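Hypothetical protein (Uncultured marine organism, PDB 2OP5) is of unknown function but adopts a dimeric ferredoxin-like fold and belongs to a family of uncharacterised proteins grouped with the dimeric alpha/beta barrels. Local coordinates at residues S13-F18 against Q61-M66. Numbering follows the deposited sequence. Where two conformers were deposited one is given.
Sequences SLFMDF and QHRISM
D17 and R63, a non-hydrogen-bonded pair on antiparallel strands, are joined through their side chains by a bidentate salt bridge. R63 grips the carboxylate side-on: NE meets OD1 of D17 at 2.6 Å and NH2 meets OD2 at 3.0 Å, each oxygen approached on its syn side, and the two flat groups are only 11° from coplanar. A bend at chi3 (-69°) turns NE toward D17, and in the F15 conformer described the guanidinium presents one face to the rim of the F15 ring, whose CE2 sits over its centre, 3.4 Å from CZ of R63; the planes are 34° apart. The remaining nitrogen, NH1, bonds N105 of the second subunit, so D17 and that asparagine together fix this charged group. An alanine in place of R63 would probably leave the D17 carboxylate without its countercharge and N105 of the second subunit without its NH1 partner.

Backbone bonds run in reciprocal pairs between L14 and M66 and between M16 and I64, and F18 N continues the ladder to H62 O at 2.9 Å. Beyond it a water bridges F18 and H62, donating to F18 O and accepting from H62 N. The H62 ring keeps CD2 3.3 Å from F18 O, while its ND1 bonds E21.

The opposite face is apolar. L14 and M66 (a selenomethionine) lie side by side, pointing the same way; the CE methyl of M16, also selenomethionine, reaches I64 CG2 at 3.8 Å, and F18 CE1 rests 3.8 Å from I64 CG1. Helix 21-28 covers I64 and F18. The pairing joins the two central strands of a four-stranded antiparallel sheet, helices on the apolar face and the second subunit on the other, as in dimeric alpha/beta barrels of ferredoxin-like fold.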
loop_
_atom_site.group_PDB
_atom_site.type_symbol
_atom_site.label_atom_id
_atom_site.label_comp_id
_atom_site.label_asym_id
_atom_site.label_seq_id
_atom_site.Cartn_x
_atom_site.Cartn_y
_atom_site.Cartn_z
ATOM N N SER A 13 1.223 0.830 4.920
ATOM C CA SER A 13 1.461 -0.125 3.832
ATOM C C SER A 13 2.453 -1.074 4.440
ATOM O O SER A 13 3.665 -0.816 4.447
ATOM C CB SER A 13 2.052 0.551 2.592
ATOM O OG SER A 13 2.309 -0.404 1.565
ATOM N N LEU A 14 1.919 -2.147 5.010
ATOM C CA LEU A 14 2.737 -3.103 5.711
ATOM C C LEU A 14 2.892 -4.387 4.912
ATOM O O LEU A 14 2.115 -4.634 3.975
ATOM C CB LEU A 14 2.153 -3.367 7.092
ATOM C CG LEU A 14 0.922 -4.240 7.274
ATOM C CD1 LEU A 14 1.219 -5.726 7.112
ATOM C CD2 LEU A 14 0.369 -4.020 8.687
ATOM N N PHE A 15 3.933 -5.154 5.243
ATOM C CA PHE A 15 4.135 -6.448 4.593
ATOM C C PHE A 15 4.689 -7.482 5.575
ATOM O O PHE A 15 5.324 -7.125 6.575
ATOM C CB PHE A 15 4.933 -6.361 3.261
ATOM C CG PHE A 15 6.389 -5.920 3.389
ATOM C CD1 PHE A 15 6.742 -4.579 3.287
ATOM C CD2 PHE A 15 7.400 -6.857 3.543
ATOM C CE1 PHE A 15 8.071 -4.175 3.367
ATOM C CE2 PHE A 15 8.743 -6.461 3.638
ATOM C CZ PHE A 15 9.077 -5.116 3.549
HETATM N N MSE A 16 4.375 -8.756 5.286
HETATM C CA MSE A 16 4.807 -9.904 6.098
HETATM C C MSE A 16 5.414 -10.969 5.203
HETATM O O MSE A 16 4.850 -11.304 4.168
HETATM C CB MSE A 16 3.646 -10.552 6.828
HETATM C CG MSE A 16 3.155 -9.786 8.018
HETATM SE SE MSE A 16 1.266 -10.194 8.321
HETATM C CE MSE A 16 0.677 -9.411 6.737
ATOM N N ASP A 17 6.538 -11.516 5.642
ATOM C CA ASP A 17 7.278 -12.535 4.917
ATOM C C ASP A 17 7.313 -13.800 5.747
ATOM O O ASP A 17 7.717 -13.766 6.915
ATOM C CB ASP A 17 8.708 -12.077 4.672
ATOM C CG ASP A 17 8.785 -10.852 3.791
ATOM O OD1 ASP A 17 7.814 -10.614 3.056
ATOM O OD2 ASP A 17 9.805 -10.116 3.844
ATOM N N PHE A 18 6.908 -14.908 5.124
ATOM C CA PHE A 18 6.853 -16.216 5.773
ATOM C C PHE A 18 8.013 -17.094 5.338
ATOM O O PHE A 18 8.624 -16.862 4.283
ATOM C CB PHE A 18 5.494 -16.879 5.489
ATOM C CG PHE A 18 4.329 -16.099 6.036
ATOM C CD1 PHE A 18 3.759 -15.067 5.297
ATOM C CD2 PHE A 18 3.844 -16.344 7.313
ATOM C CE1 PHE A 18 2.697 -14.325 5.806
ATOM C CE2 PHE A 18 2.788 -15.593 7.828
ATOM C CZ PHE A 18 2.214 -14.587 7.064
ATOM N N GLN A 61 10.513 -14.369 -2.070
ATOM C CA GLN A 61 9.823 -14.251 -0.783
ATOM C C GLN A 61 8.482 -14.995 -0.753
ATOM O O GLN A 61 7.973 -15.411 -1.789
ATOM C CB GLN A 61 9.466 -12.778 -0.545
ATOM C CG GLN A 61 10.575 -11.708 -0.761
ATOM C CD GLN A 61 11.621 -11.694 0.325
ATOM O OE1 GLN A 61 11.381 -12.181 1.439
ATOM N NE2 GLN A 61 12.790 -11.121 0.021
ATOM N N HIS A 62 7.921 -15.158 0.444
ATOM C CA HIS A 62 6.550 -15.656 0.614
ATOM C C HIS A 62 5.874 -14.493 1.329
ATOM O O HIS A 62 5.719 -14.510 2.531
ATOM C CB HIS A 62 6.492 -16.907 1.459
ATOM C CG HIS A 62 7.352 -18.007 0.957
ATOM N ND1 HIS A 62 6.990 -18.796 -0.111
ATOM C CD2 HIS A 62 8.536 -18.486 1.403
ATOM C CE1 HIS A 62 7.931 -19.701 -0.318
ATOM N NE2 HIS A 62 8.879 -19.535 0.588
ATOM N N ARG A 63 5.446 -13.507 0.547
ATOM C CA ARG A 63 4.997 -12.253 1.059
ATOM C C ARG A 63 3.506 -11.910 0.907
ATOM O O ARG A 63 2.872 -12.201 -0.118
ATOM C CB ARG A 63 5.841 -11.178 0.378
ATOM C CG ARG A 63 5.611 -9.758 0.886
ATOM C CD ARG A 63 6.694 -8.757 0.410
ATOM N NE ARG A 63 8.006 -8.994 1.009
ATOM C CZ ARG A 63 9.082 -8.249 0.779
ATOM N NH1 ARG A 63 9.055 -7.231 -0.070
ATOM N NH2 ARG A 63 10.220 -8.559 1.370
ATOM N N ILE A 64 2.976 -11.291 1.962
ATOM C CA ILE A 64 1.634 -10.755 2.003
ATOM C C ILE A 64 1.767 -9.263 2.248
ATOM O O ILE A 64 2.545 -8.854 3.100
ATOM C CB ILE A 64 0.816 -11.301 3.194
ATOM C CG1 ILE A 64 0.609 -12.808 3.075
ATOM C CG2 ILE A 64 -0.539 -10.603 3.293
ATOM C CD1 ILE A 64 -0.106 -13.257 1.822
ATOM N N SER A 65 0.990 -8.467 1.520
ATOM C CA SER A 65 0.906 -7.016 1.754
ATOM C C SER A 65 -0.487 -6.612 2.216
ATOM O O SER A 65 -1.503 -7.209 1.801
ATOM C CB SER A 65 1.223 -6.253 0.486
ATOM O OG SER A 65 0.282 -6.517 -0.517
HETATM N N MSE A 66 -0.515 -5.613 3.091
HETATM C CA MSE A 66 -1.727 -5.034 3.578
HETATM C C MSE A 66 -1.580 -3.539 3.542
HETATM O O MSE A 66 -0.537 -2.995 3.897
HETATM C CB MSE A 66 -2.011 -5.449 5.014
HETATM C CG MSE A 66 -2.405 -6.892 5.118
HETATM SE SE MSE A 66 -2.896 -7.440 6.919
HETATM C CE MSE A 66 -3.436 -9.186 6.384
HETATM O O HOH W 1 9.480 -14.798 2.750
#